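Local coordinates for protein citrinin polyketide synthase (Monascus purpureus, PDB 5MPT) that builds the keto-aldehyde precursor of the mycotoxin citrinin as a non-reducing polyketide synthase, here represented by its C-methyltransferase (CMeT) domain, at residues 10-15 against 199-204; 185-190 against 221-226; 193-198 against 229-234. All coordinates share one frame; numbering follows the deposited sequence.

Interaction 1 of 3, residues 10-15 against 199-204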
ATOM      1  N   SER A  10      17.971  15.016 -18.537  1.00 30.74           N
ATOM      2  CA  SER A  10      17.951  16.274 -17.819  1.00 28.85           C
ATOM      3  C   SER A  10      19.058  16.316 -16.758  1.00 24.65           C
ATOM      4  O   SER A  10      19.514  15.285 -16.245  1.00 24.19           O
ATOM      5  CB  SER A  10      16.569  16.437 -17.166  1.00 34.34           C
ATOM      6  OG  SER A  10      16.481  17.572 -16.298  1.00 39.21           O
ATOM      7  N   ILE A  11      19.436  17.532 -16.380  1.00 24.27           N
ATOM      8  CA  ILE A  11      20.263  17.759 -15.197  1.00 23.20           C
ATOM      9  C   ILE A  11      19.387  17.662 -13.960  1.00 24.19           C
ATOM     10  O   ILE A  11      18.278  18.214 -13.933  1.00 28.38           O
ATOM     11  CB  ILE A  11      20.937  19.135 -15.269  1.00 21.78           C
ATOM     12  CG1 ILE A  11      21.887  19.174 -16.450  1.00 23.38           C
ATOM     13  CG2 ILE A  11      21.713  19.398 -13.980  1.00 22.55           C
ATOM     14  CD1 ILE A  11      22.556  20.477 -16.626  1.00 24.32           C
ATOM     15  N   LEU A  12      19.897  17.026 -12.905  1.00 22.61           N
ATOM     16  CA  LEU A  12      19.126  16.809 -11.674  1.00 22.67           C
ATOM     17  C   LEU A  12      20.010  17.136 -10.481  1.00 22.84           C
ATOM     18  O   LEU A  12      20.652  16.256  -9.904  1.00 24.89           O
ATOM     19  CB  LEU A  12      18.582  15.384 -11.604  1.00 23.53           C
ATOM     20  CG  LEU A  12      17.769  15.102 -10.368  1.00 24.58           C
ATOM     21  CD1 LEU A  12      16.679  16.161 -10.169  1.00 25.45           C
ATOM     22  CD2 LEU A  12      17.177  13.687 -10.530  1.00 23.21           C
ATOM     23  N   PRO A  13      20.131  18.420 -10.130  1.00 22.95           N
ATOM     24  CA  PRO A  13      20.995  18.788  -8.998  1.00 24.96           C
ATOM     25  C   PRO A  13      20.475  18.204  -7.688  1.00 25.06           C
ATOM     26  O   PRO A  13      19.261  18.128  -7.453  1.00 24.35           O
ATOM     27  CB  PRO A  13      20.943  20.326  -8.987  1.00 27.15           C
ATOM     28  CG  PRO A  13      20.317  20.725 -10.287  1.00 26.21           C
ATOM     29  CD  PRO A  13      19.443  19.589 -10.705  1.00 23.66           C
ATOM     30  N   LYS A  14      21.407  17.803  -6.811  1.00 25.18           N
ATOM     31  CA  LYS A  14      21.001  17.276  -5.514  1.00 28.57           C
ATOM     32  C   LYS A  14      20.170  18.292  -4.722  1.00 26.51           C
ATOM     33  O   LYS A  14      19.222  17.897  -4.027  1.00 27.75           O
ATOM     34  CB  LYS A  14      22.209  16.804  -4.688  1.00 42.97           C
ATOM     35  CG  LYS A  14      23.323  17.785  -4.468  1.00 67.76           C
ATOM     36  CD  LYS A  14      24.470  17.149  -3.666  1.00 86.40           C
ATOM     37  CE  LYS A  14      25.832  17.723  -4.074  1.00 93.51           C
ATOM     38  NZ  LYS A  14      26.243  17.312  -5.456  1.00 94.20           N
ATOM     39  N   SER A  15      20.480  19.595  -4.828  1.00 27.52           N
ATOM     40  CA  SER A  15      19.767  20.603  -4.032  1.00 28.01           C
ATOM     41  C   SER A  15      18.299  20.680  -4.416  1.00 25.82           C
ATOM     42  O   SER A  15      17.457  20.980  -3.570  1.00 27.30           O
ATOM     43  CB  SER A  15      20.407  21.981  -4.181  1.00 31.13           C
ATOM     44  OG  SER A  15      20.196  22.538  -5.476  1.00 31.90           O
ATOM     45  N   LYS A 199      10.578  22.829 -10.753  1.00 28.87           N
ATOM     46  CA  LYS A 199      10.844  24.277 -10.760  1.00 25.97           C
ATOM     47  C   LYS A 199      12.312  24.608 -10.561  1.00 25.37           C
ATOM     48  O   LYS A 199      12.725  25.735 -10.876  1.00 25.69           O
ATOM     49  CB  LYS A 199      10.051  24.996  -9.635  1.00 29.76           C
ATOM     50  CG  LYS A 199       8.572  25.190  -9.843  1.00 38.98           C
ATOM     51  CD  LYS A 199       7.927  25.659  -8.519  1.00 45.87           C
ATOM     52  CE  LYS A 199       6.669  26.517  -8.710  1.00 52.92           C
ATOM     53  NZ  LYS A 199       5.720  25.955  -9.710  1.00 58.85           N
ATOM     54  N   ARG A 200      13.098  23.673 -10.036  1.00 25.45           N
ATOM     55  CA  ARG A 200      14.487  23.874  -9.667  1.00 26.62           C
ATOM     56  C   ARG A 200      15.436  23.198 -10.638  1.00 28.78           C
ATOM     57  O   ARG A 200      16.649  23.162 -10.388  1.00 32.73           O
ATOM     58  CB  ARG A 200      14.738  23.349  -8.258  1.00 28.61           C
ATOM     59  CG  ARG A 200      14.132  24.239  -7.175  1.00 39.36           C
ATOM     60  CD  ARG A 200      13.609  23.423  -5.983  1.00 47.72           C
ATOM     61  NE  ARG A 200      13.252  24.265  -4.841  1.00 48.34           N
ATOM     62  CZ  ARG A 200      12.022  24.684  -4.552  1.00 45.30           C
ATOM     63  NH1 ARG A 200      10.984  24.351  -5.316  1.00 38.32           N
ATOM     64  NH2 ARG A 200      11.838  25.458  -3.491  1.00 48.78           N
ATOM     65  N   LEU A 201      14.905  22.640 -11.744  1.00 24.70           N
ATOM     66  CA  LEU A 201      15.738  21.911 -12.685  1.00 23.81           C
ATOM     67  C   LEU A 201      16.230  22.841 -13.787  1.00 19.64           C
ATOM     68  O   LEU A 201      15.488  23.723 -14.235  1.00 21.34           O
ATOM     69  CB  LEU A 201      14.963  20.768 -13.311  1.00 27.69           C
ATOM     70  CG  LEU A 201      14.486  19.760 -12.265  1.00 26.44           C
ATOM     71  CD1 LEU A 201      13.938  18.494 -12.928  1.00 24.10           C
ATOM     72  CD2 LEU A 201      15.616  19.398 -11.289  1.00 27.17           C
ATOM     73  N   PRO A 202      17.481  22.665 -14.238  1.00 18.54           N
ATOM     74  CA  PRO A 202      17.919  23.324 -15.471  1.00 19.85           C
ATOM     75  C   PRO A 202      17.070  22.823 -16.625  1.00 21.17           C
ATOM     76  O   PRO A 202      16.581  21.693 -16.609  1.00 22.58           O
ATOM     77  CB  PRO A 202      19.386  22.892 -15.612  1.00 18.10           C
ATOM     78  CG  PRO A 202      19.821  22.553 -14.197  1.00 16.49           C
ATOM     79  CD  PRO A 202      18.573  21.947 -13.562  1.00 19.53           C
ATOM     80  N   ASN A 203      16.877  23.680 -17.601  1.00 23.02           N
ATOM     81  CA  ASN A 203      16.171  23.366 -18.840  1.00 29.15           C
ATOM     82  C   ASN A 203      17.192  23.251 -19.966  1.00 28.07           C
ATOM     83  O   ASN A 203      17.733  24.263 -20.436  1.00 30.80           O
ATOM     84  CB  ASN A 203      15.138  24.449 -19.150  1.00 37.42           C
ATOM     85  CG  ASN A 203      14.199  24.066 -20.276  1.00 44.37           C
ATOM     86  OD1 ASN A 203      14.519  23.203 -21.094  1.00 48.42           O
ATOM     87  ND2 ASN A 203      13.023  24.699 -20.317  1.00 44.82           N
ATOM     88  N   THR A 204      17.431  22.030 -20.435  1.00 25.78           N
ATOM     89  CA  THR A 204      18.335  21.788 -21.551  1.00 28.40           C
ATOM     90  C   THR A 204      17.611  21.235 -22.769  1.00 31.78           C
ATOM     91  O   THR A 204      18.256  20.949 -23.779  1.00 33.57           O
ATOM     92  CB  THR A 204      19.460  20.832 -21.153  1.00 29.40           C
ATOM     93  OG1 THR A 204      18.891  19.626 -20.617  1.00 29.38           O
ATOM     94  CG2 THR A 204      20.370  21.466 -20.118  1.00 28.95           C
TER
HETATM   95  O   HOH W   1      18.688  19.804 -17.698  1.00 31.82           O
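Ile11 faces Pro202 and Leu12 faces Leu201 where two irregular pieces of chain, 10-13 and 200-204, run in roughly opposite senses, their directions 143° apart; the CA atoms of Ile11 and Pro202 lie 6.0 Å from each other. No direct hydrogen bond joins the two segments, and a single ordered water takes that part. It accepts from Ile11 N at 2.7 Å and donates both to Pro202 O and to Thr204 OG1, the latter 2.9 Å away, so three groups from the two segments hold it. Thr204 OG1 is also hydrogen-bonded to Glu206. Beside the water, Ser10 OG stands anti to its own backbone N (chi1 173°), which brings it to Ile11 O at 3.0 Å in a hydrogen bond that approaches from above the carbonyl plane.

The rest is apolar. Ile11 crosses the Pro202 ring at about a right angle, its CB and CG2 resting against the ring carbon CG, with CG2 to CG at 3.7 Å. The two proline rings meet tip to tip, Pro13 CD lying 3.8 Å from Pro202 CD. Leu12 and Leu201 lie side by side and point the same way, with Leu12 CD1 and Leu201 CD2 3.6 Å apart; that same CD2 also touches Pro13 CD, making one methyl group common to both neighbours.

Pro13 is the N-cap residue of helix 14-26. The loop 199-204 links helix 181-198 to strand 208-213, so the contact joins the start of one helix to the loop that follows another. Leu201 and Arg200 continue onto Ala16 of helix 14-26, Arg200 NH1 turns back to Gln196 O of helix 181-198, and Ser10 bonds through its backbone to Pro207 and to His280 of strand 279-285.

Interaction 2 of 3, residues 185-190 against 221-226; sequences VWIQQA and TVKMLP
Helices 181-198 and 221-231 pack side by side in the Rossmann-like methyltransferase fold, and this contact, between Ile187 and Ala190 of the first and Lys223 and Met224 of the second, is its buried part. The axes of the segments 185-190 and 221-226 pass 9.9 Å apart and nearly parallel, with a crossing angle of -22°. Ile187 CG2 rests against the aliphatic start of Lys223, 3.8 Å from its CG, the two side chains crossing at about a right angle. Beyond CG the lysine bends at chi2, chi3 and chi4, the last (-66°) placing NZ. This ammonium has its stronger partner in Glu191 of helix 181-198, by a salt bridge, and also bonds Gln188 OE1 at 3.0 Å, from above the amide plane. On the other flank the methyl CE of Met224 lies 4.0 Å from Ala190 CB and 4.0 Å from Ile187 O. Leu314 and Leu312 of strand 309-316 back Ile187 and Ala190, while Tyr237 of strand 235-241 meets Met224. The side chain of Ile187 is about 6 Å from those of bound S-adenosyl-L-homocysteine and the active-site Tyr177. Helices packed on the sheet in this way, beside the S-adenosyl-L-homocysteine pocket, are as in class I methyltransferases.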
ATOM      1  N   VAL A 185      -3.727  10.968  -0.025  1.00 21.79           N
ATOM      2  CA  VAL A 185      -3.013  12.018   0.699  1.00 19.85           C
ATOM      3  C   VAL A 185      -1.556  12.062   0.253  1.00 19.79           C
ATOM      4  O   VAL A 185      -1.018  13.121  -0.117  1.00 18.84           O
ATOM      5  CB  VAL A 185      -3.135  11.780   2.216  1.00 19.89           C
ATOM      6  CG1 VAL A 185      -1.915  12.374   2.974  1.00 19.51           C
ATOM      7  CG2 VAL A 185      -4.431  12.363   2.704  1.00 21.20           C
ATOM      8  N   TRP A 186      -0.891  10.912   0.296  1.00 20.70           N
ATOM      9  CA  TRP A 186       0.537  10.878   0.015  1.00 20.98           C
ATOM     10  C   TRP A 186       0.847  10.928  -1.475  1.00 20.45           C
ATOM     11  O   TRP A 186       1.918  11.408  -1.845  1.00 20.08           O
ATOM     12  CB  TRP A 186       1.163   9.634   0.652  1.00 20.09           C
ATOM     13  CG  TRP A 186       1.274   9.815   2.127  1.00 21.23           C
ATOM     14  CD1 TRP A 186       2.238  10.508   2.800  1.00 23.38           C
ATOM     15  CD2 TRP A 186       0.347   9.351   3.114  1.00 20.75           C
ATOM     16  NE1 TRP A 186       1.981  10.495   4.150  1.00 23.44           N
ATOM     17  CE2 TRP A 186       0.835   9.780   4.369  1.00 23.01           C
ATOM     18  CE3 TRP A 186      -0.819   8.577   3.066  1.00 19.26           C
ATOM     19  CZ2 TRP A 186       0.185   9.500   5.549  1.00 23.80           C
ATOM     20  CZ3 TRP A 186      -1.460   8.320   4.229  1.00 20.11           C
ATOM     21  CH2 TRP A 186      -0.947   8.760   5.465  1.00 22.46           C
ATOM     22  N   ILE A 187      -0.092  10.512  -2.326  1.00 20.77           N
ATOM     23  CA  ILE A 187       0.047  10.737  -3.760  1.00 21.50           C
ATOM     24  C   ILE A 187      -0.010  12.224  -4.056  1.00 20.66           C
ATOM     25  O   ILE A 187       0.791  12.755  -4.824  1.00 23.19           O
ATOM     26  CB  ILE A 187      -1.036   9.955  -4.534  1.00 22.70           C
ATOM     27  CG1 ILE A 187      -0.878   8.440  -4.307  1.00 24.41           C
ATOM     28  CG2 ILE A 187      -0.948  10.279  -6.022  1.00 23.82           C
ATOM     29  CD1 ILE A 187      -2.005   7.565  -4.940  1.00 25.36           C
ATOM     30  N   GLN A 188      -0.961  12.923  -3.430  1.00 20.82           N
ATOM     31  CA  GLN A 188      -1.033  14.364  -3.603  1.00 21.17           C
ATOM     32  C   GLN A 188       0.235  15.025  -3.098  1.00 19.52           C
ATOM     33  O   GLN A 188       0.729  15.966  -3.706  1.00 20.39           O
ATOM     34  CB  GLN A 188      -2.277  14.890  -2.875  1.00 22.39           C
ATOM     35  CG  GLN A 188      -2.617  16.316  -3.172  1.00 25.64           C
ATOM     36  CD  GLN A 188      -3.266  16.505  -4.530  1.00 27.63           C
ATOM     37  OE1 GLN A 188      -4.281  15.872  -4.839  1.00 29.15           O
ATOM     38  NE2 GLN A 188      -2.677  17.387  -5.358  1.00 26.58           N
ATOM     39  N   GLN A 189       0.776  14.549  -1.984  1.00 18.85           N
ATOM     40  CA  GLN A 189       2.017  15.109  -1.465  1.00 17.39           C
ATOM     41  C   GLN A 189       3.182  14.853  -2.419  1.00 17.81           C
ATOM     42  O   GLN A 189       4.050  15.711  -2.609  1.00 19.42           O
ATOM     43  CB  GLN A 189       2.278  14.525  -0.076  1.00 18.04           C
ATOM     44  CG  GLN A 189       3.502  15.107   0.580  1.00 18.24           C
ATOM     45  CD  GLN A 189       3.772  14.479   1.922  1.00 22.07           C
ATOM     46  OE1 GLN A 189       3.432  13.332   2.141  1.00 24.10           O
ATOM     47  NE2 GLN A 189       4.397  15.228   2.831  1.00 23.90           N
ATOM     48  N   ALA A 190       3.193  13.691  -3.063  1.00 18.96           N
ATOM     49  CA  ALA A 190       4.224  13.418  -4.041  1.00 18.83           C
ATOM     50  C   ALA A 190       4.101  14.340  -5.239  1.00 19.85           C
ATOM     51  O   ALA A 190       5.126  14.755  -5.794  1.00 18.55           O
ATOM     52  CB  ALA A 190       4.173  11.934  -4.458  1.00 19.98           C
ATOM     53  N   THR A 221      -0.375   6.871 -10.997  1.00 23.34           N
ATOM     54  CA  THR A 221      -0.201   7.283 -12.381  1.00 25.40           C
ATOM     55  C   THR A 221      -1.239   8.311 -12.796  1.00 26.17           C
ATOM     56  O   THR A 221      -0.917   9.265 -13.515  1.00 27.37           O
ATOM     57  CB  THR A 221      -0.283   6.057 -13.287  1.00 26.88           C
ATOM     58  OG1 THR A 221       0.320   4.937 -12.622  1.00 26.76           O
ATOM     59  CG2 THR A 221       0.407   6.322 -14.609  1.00 27.51           C
ATOM     60  N   VAL A 222      -2.489   8.134 -12.369  1.00 26.48           N
ATOM     61  CA  VAL A 222      -3.552   9.024 -12.823  1.00 27.06           C
ATOM     62  C   VAL A 222      -3.332  10.460 -12.361  1.00 27.02           C
ATOM     63  O   VAL A 222      -3.870  11.383 -12.971  1.00 30.97           O
ATOM     64  CB  VAL A 222      -4.946   8.523 -12.388  1.00 27.28           C
ATOM     65  CG1 VAL A 222      -5.114   8.538 -10.862  1.00 25.30           C
ATOM     66  CG2 VAL A 222      -6.025   9.361 -13.037  1.00 29.26           C
ATOM     67  N   LYS A 223      -2.568  10.677 -11.284  1.00 22.96           N
ATOM     68  CA  LYS A 223      -2.198  12.021 -10.871  1.00 22.73           C
ATOM     69  C   LYS A 223      -0.909  12.522 -11.510  1.00 22.85           C
ATOM     70  O   LYS A 223      -0.786  13.728 -11.768  1.00 24.32           O
ATOM     71  CB  LYS A 223      -2.049  12.068  -9.352  1.00 24.05           C
ATOM     72  CG  LYS A 223      -3.327  11.677  -8.596  1.00 27.97           C
ATOM     73  CD  LYS A 223      -4.554  12.471  -9.026  1.00 30.28           C
ATOM     74  CE  LYS A 223      -4.441  13.906  -8.605  1.00 31.78           C
ATOM     75  NZ  LYS A 223      -4.455  14.002  -7.114  1.00 32.53           N
ATOM     76  N   MET A 224       0.059  11.638 -11.761  1.00 25.25           N
ATOM     77  CA  MET A 224       1.353  12.095 -12.254  1.00 24.52           C
ATOM     78  C   MET A 224       1.251  12.612 -13.683  1.00 24.87           C
ATOM     79  O   MET A 224       1.921  13.589 -14.048  1.00 27.25           O
ATOM     80  CB  MET A 224       2.361  10.959 -12.162  1.00 24.23           C
ATOM     81  CG  MET A 224       2.666  10.522 -10.743  1.00 26.14           C
ATOM     82  SD  MET A 224       3.366  11.859  -9.775  1.00 30.41           S
ATOM     83  CE  MET A 224       2.694  11.623  -8.144  1.00 31.36           C
ATOM     84  N   LEU A 225       0.425  11.972 -14.506  1.00 25.15           N
ATOM     85  CA  LEU A 225       0.409  12.302 -15.931  1.00 29.63           C
ATOM     86  C   LEU A 225      -0.161  13.687 -16.171  1.00 32.18           C
ATOM     87  O   LEU A 225       0.493  14.483 -16.867  1.00 32.18           O
ATOM     88  CB  LEU A 225      -0.361  11.229 -16.707  1.00 32.03           C
ATOM     89  CG  LEU A 225       0.370   9.924 -17.050  1.00 35.22           C
ATOM     90  CD1 LEU A 225       1.317   9.492 -15.937  1.00 37.77           C
ATOM     91  CD2 LEU A 225      -0.620   8.824 -17.361  1.00 35.68           C
ATOM     92  N   PRO A 226      -1.351  14.038 -15.661  1.00 32.77           N
ATOM     93  CA  PRO A 226      -1.821  15.429 -15.776  1.00 31.07           C
ATOM     94  C   PRO A 226      -0.858  16.416 -15.170  1.00 28.87           C
ATOM     95  O   PRO A 226      -0.701  17.532 -15.692  1.00 29.56           O
ATOM     96  CB  PRO A 226      -3.156  15.411 -15.019  1.00 33.59           C
ATOM     97  CG  PRO A 226      -3.581  14.013 -15.025  1.00 35.21           C
ATOM     98  CD  PRO A 226      -2.348  13.183 -14.994  1.00 34.31           C
TER

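Interaction 3 of 3, residues 193-198 against 229-234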
ATOM      1  N   PHE A 193       5.794  17.538  -4.174  1.00 19.17           N
ATOM      2  CA  PHE A 193       7.232  17.360  -4.178  1.00 19.38           C
ATOM      3  C   PHE A 193       7.768  17.467  -5.602  1.00 19.53           C
ATOM      4  O   PHE A 193       8.719  18.218  -5.881  1.00 19.92           O
ATOM      5  CB  PHE A 193       7.585  16.008  -3.562  1.00 18.13           C
ATOM      6  CG  PHE A 193       8.951  15.528  -3.926  1.00 18.82           C
ATOM      7  CD1 PHE A 193      10.079  16.227  -3.520  1.00 19.18           C
ATOM      8  CD2 PHE A 193       9.109  14.375  -4.680  1.00 19.41           C
ATOM      9  CE1 PHE A 193      11.349  15.828  -3.859  1.00 20.66           C
ATOM     10  CE2 PHE A 193      10.381  13.948  -5.022  1.00 21.65           C
ATOM     11  CZ  PHE A 193      11.516  14.680  -4.625  1.00 21.91           C
ATOM     12  N   LEU A 194       7.165  16.710  -6.530  1.00 21.46           N
ATOM     13  CA  LEU A 194       7.672  16.695  -7.900  1.00 22.95           C
ATOM     14  C   LEU A 194       7.538  18.067  -8.569  1.00 22.01           C
ATOM     15  O   LEU A 194       8.431  18.485  -9.317  1.00 23.22           O
ATOM     16  CB  LEU A 194       6.956  15.625  -8.716  1.00 26.54           C
ATOM     17  CG  LEU A 194       7.312  14.181  -8.356  1.00 32.08           C
ATOM     18  CD1 LEU A 194       6.361  13.203  -9.050  1.00 34.59           C
ATOM     19  CD2 LEU A 194       8.781  13.879  -8.721  1.00 34.65           C
ATOM     20  N   GLU A 195       6.426  18.777  -8.328  1.00 21.65           N
ATOM     21  CA  GLU A 195       6.263  20.099  -8.909  1.00 22.14           C
ATOM     22  C   GLU A 195       7.348  21.036  -8.405  1.00 22.56           C
ATOM     23  O   GLU A 195       7.973  21.765  -9.190  1.00 22.39           O
ATOM     24  CB  GLU A 195       4.870  20.651  -8.587  1.00 23.12           C
ATOM     25  CG  GLU A 195       4.661  21.996  -9.208  1.00 26.84           C
ATOM     26  CD  GLU A 195       3.216  22.429  -9.234  1.00 32.62           C
ATOM     27  OE1 GLU A 195       2.433  21.917  -8.424  1.00 31.90           O
ATOM     28  OE2 GLU A 195       2.855  23.278 -10.074  1.00 38.30           O
ATOM     29  N   GLN A 196       7.610  21.012  -7.097  1.00 22.63           N
ATOM     30  CA  GLN A 196       8.638  21.891  -6.544  1.00 23.01           C
ATOM     31  C   GLN A 196      10.017  21.475  -7.033  1.00 22.01           C
ATOM     32  O   GLN A 196      10.919  22.314  -7.212  1.00 23.09           O
ATOM     33  CB  GLN A 196       8.566  21.856  -5.017  1.00 23.53           C
ATOM     34  CG  GLN A 196       7.318  22.523  -4.458  1.00 22.97           C
ATOM     35  CD  GLN A 196       7.288  24.002  -4.808  1.00 25.89           C
ATOM     36  OE1 GLN A 196       8.293  24.700  -4.690  1.00 27.60           O
ATOM     37  NE2 GLN A 196       6.174  24.448  -5.345  1.00 26.55           N
ATOM     38  N   LEU A 197      10.187  20.172  -7.258  1.00 23.48           N
ATOM     39  CA  LEU A 197      11.436  19.651  -7.822  0.85 23.92           C
ATOM     40  C   LEU A 197      11.677  20.201  -9.216  1.00 23.89           C
ATOM     41  O   LEU A 197      12.753  20.731  -9.515  1.00 21.07           O
ATOM     42  CB  LEU A 197      11.387  18.125  -7.864  0.85 25.92           C
ATOM     43  CG  LEU A 197      12.578  17.438  -8.526  0.85 28.68           C
ATOM     44  CD1 LEU A 197      13.830  17.685  -7.713  0.85 25.37           C
ATOM     45  CD2 LEU A 197      12.363  15.945  -8.710  0.85 25.27           C
ATOM     46  N   VAL A 198      10.678  20.086 -10.086  1.00 23.92           N
ATOM     47  CA  VAL A 198      10.846  20.477 -11.481  1.00 26.92           C
ATOM     48  C   VAL A 198      11.131  21.980 -11.638  1.00 28.78           C
ATOM     49  O   VAL A 198      11.917  22.376 -12.522  1.00 29.03           O
ATOM     50  CB  VAL A 198       9.599  19.982 -12.250  1.00 26.75           C
ATOM     51  CG1 VAL A 198       9.539  20.502 -13.667  1.00 28.66           C
ATOM     52  CG2 VAL A 198       9.591  18.477 -12.285  1.00 25.56           C
ATOM     53  N   GLU A 229       1.880  16.842 -17.699  1.00 34.13           N
ATOM     54  CA  GLU A 229       1.273  17.575 -18.804  1.00 39.38           C
ATOM     55  C   GLU A 229       1.252  19.074 -18.518  1.00 36.38           C
ATOM     56  O   GLU A 229       1.673  19.885 -19.351  1.00 35.61           O
ATOM     57  CB  GLU A 229      -0.140  17.033 -19.029  1.00 49.32           C
ATOM     58  CG  GLU A 229      -0.883  17.533 -20.251  1.00 59.91           C
ATOM     59  CD  GLU A 229      -2.239  16.849 -20.403  1.00 67.61           C
ATOM     60  OE1 GLU A 229      -3.023  16.843 -19.424  1.00 71.28           O
ATOM     61  OE2 GLU A 229      -2.512  16.300 -21.493  1.00 68.86           O
ATOM     62  N   ARG A 230       0.810  19.463 -17.325  1.00 41.06           N
ATOM     63  CA  ARG A 230       0.673  20.878 -16.974  0.52 42.95           C
ATOM     64  C   ARG A 230       2.020  21.556 -16.759  1.00 41.31           C
ATOM     65  O   ARG A 230       2.164  22.753 -17.023  1.00 35.85           O
ATOM     66  CB  ARG A 230      -0.181  21.023 -15.709  0.52 45.47           C
ATOM     67  CG  ARG A 230       0.069  22.316 -14.936  0.52 44.02           C
ATOM     68  CD  ARG A 230      -0.964  22.550 -13.854  0.52 41.79           C
ATOM     69  NE  ARG A 230      -0.885  21.563 -12.781  0.52 39.83           N
ATOM     70  CZ  ARG A 230      -0.104  21.671 -11.708  0.52 37.39           C
ATOM     71  NH1 ARG A 230       0.686  22.721 -11.548  0.52 36.35           N
ATOM     72  NH2 ARG A 230      -0.117  20.723 -10.783  0.52 37.63           N
ATOM     73  N   LEU A 231       3.007  20.824 -16.241  1.00 37.51           N
ATOM     74  CA  LEU A 231       4.324  21.435 -16.050  1.00 35.01           C
ATOM     75  C   LEU A 231       5.032  21.681 -17.378  1.00 34.30           C
ATOM     76  O   LEU A 231       5.789  22.653 -17.501  1.00 35.74           O
ATOM     77  CB  LEU A 231       5.204  20.575 -15.149  1.00 35.36           C
ATOM     78  CG  LEU A 231       4.649  20.384 -13.741  1.00 35.24           C
ATOM     79  CD1 LEU A 231       5.531  19.407 -12.966  1.00 32.69           C
ATOM     80  CD2 LEU A 231       4.481  21.748 -13.000  1.00 37.70           C
ATOM     81  N   GLY A 232       4.786  20.839 -18.375  1.00 34.01           N
ATOM     82  CA  GLY A 232       5.270  21.058 -19.720  1.00 36.45           C
ATOM     83  C   GLY A 232       6.764  20.953 -19.919  1.00 39.87           C
ATOM     84  O   GLY A 232       7.271  21.452 -20.927  1.00 44.55           O
ATOM     85  N   VAL A 233       7.494  20.316 -19.009  1.00 39.80           N
ATOM     86  CA  VAL A 233       8.924  20.122 -19.251  1.00 41.84           C
ATOM     87  C   VAL A 233       9.129  18.755 -19.898  1.00 37.05           C
ATOM     88  O   VAL A 233       8.348  17.827 -19.653  1.00 31.27           O
ATOM     89  CB  VAL A 233       9.759  20.254 -17.969  1.00 47.10           C
ATOM     90  CG1 VAL A 233       9.702  21.699 -17.439  1.00 48.15           C
ATOM     91  CG2 VAL A 233       9.309  19.224 -16.934  1.00 47.53           C
ATOM     92  N   PRO A 234      10.149  18.586 -20.727  1.00 38.67           N
ATOM     93  CA  PRO A 234      10.312  17.308 -21.427  1.00 36.48           C
ATOM     94  C   PRO A 234      10.435  16.153 -20.446  1.00 31.53           C
ATOM     95  O   PRO A 234      11.150  16.232 -19.443  1.00 29.50           O
ATOM     96  CB  PRO A 234      11.597  17.511 -22.234  1.00 40.86           C
ATOM     97  CG  PRO A 234      11.771  18.986 -22.326  1.00 43.37           C
ATOM     98  CD  PRO A 234      11.215  19.543 -21.062  1.00 42.21           C
TER
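Glu195 OE2 takes the shortest polar bond here, a salt-bridge hydrogen bond from Arg230 NH1 at 2.7 Å with an N-H...O angle of 147°. The oxygen sits close to the guanidinium plane, at its edge, yet the donor comes to it from above the carboxylate, and the two flat groups are turned 59° against each other. Glu195 reaches across because its CG is anti to the backbone N (chi1 -178°) and the chain stays extended beyond it. The bond belongs to the conformer of Arg230 described; a second is deposited, so it may not be permanent. Lys199 adds a long, weak ion pair to the same OE2. Next to the charged pair, Leu231 leans obliquely on the glutamate stem, its CD2 3.8 Å from Glu195 CG, while its CD1 lies 4.2 Å from Val198 CB. These groups join the C-terminal ends of helices 181-198 and 221-231, the latter leading through Gly232, with positive phi, into strand 235-241 of the Rossmann-like sheet. Val233, just past the glycine, meets Val198 tip to tip, CG2 to CG1 at 3.5 Å. Pro234 then bonds by its backbone to Leu208, at the start of the neighbouring parallel strand 208-213.

Interactions 2 and 3 join the same two helices, 181-198 and 221-231, at successive places: interaction 2 is buried near the bound S-adenosyl-L-homocysteine, interaction 3 lies at the surface by the helix ends. Met224 SD and Leu194 CD1, 3.4 Å apart, connect them. Both combine apolar packing with a charged group, but the lysine of interaction 2 is gripped by an amide and a carboxylate, whereas interaction 3 relies on an arginine-carboxylate pair. One segment of interaction 1, 199-204, continues directly from helix 181-198; this partly buried contact brings in the N-terminal segment and is made of prolines, aliphatic side chains and a bridging water. In the conformer given, Leu197 of interaction 3 touches Leu12.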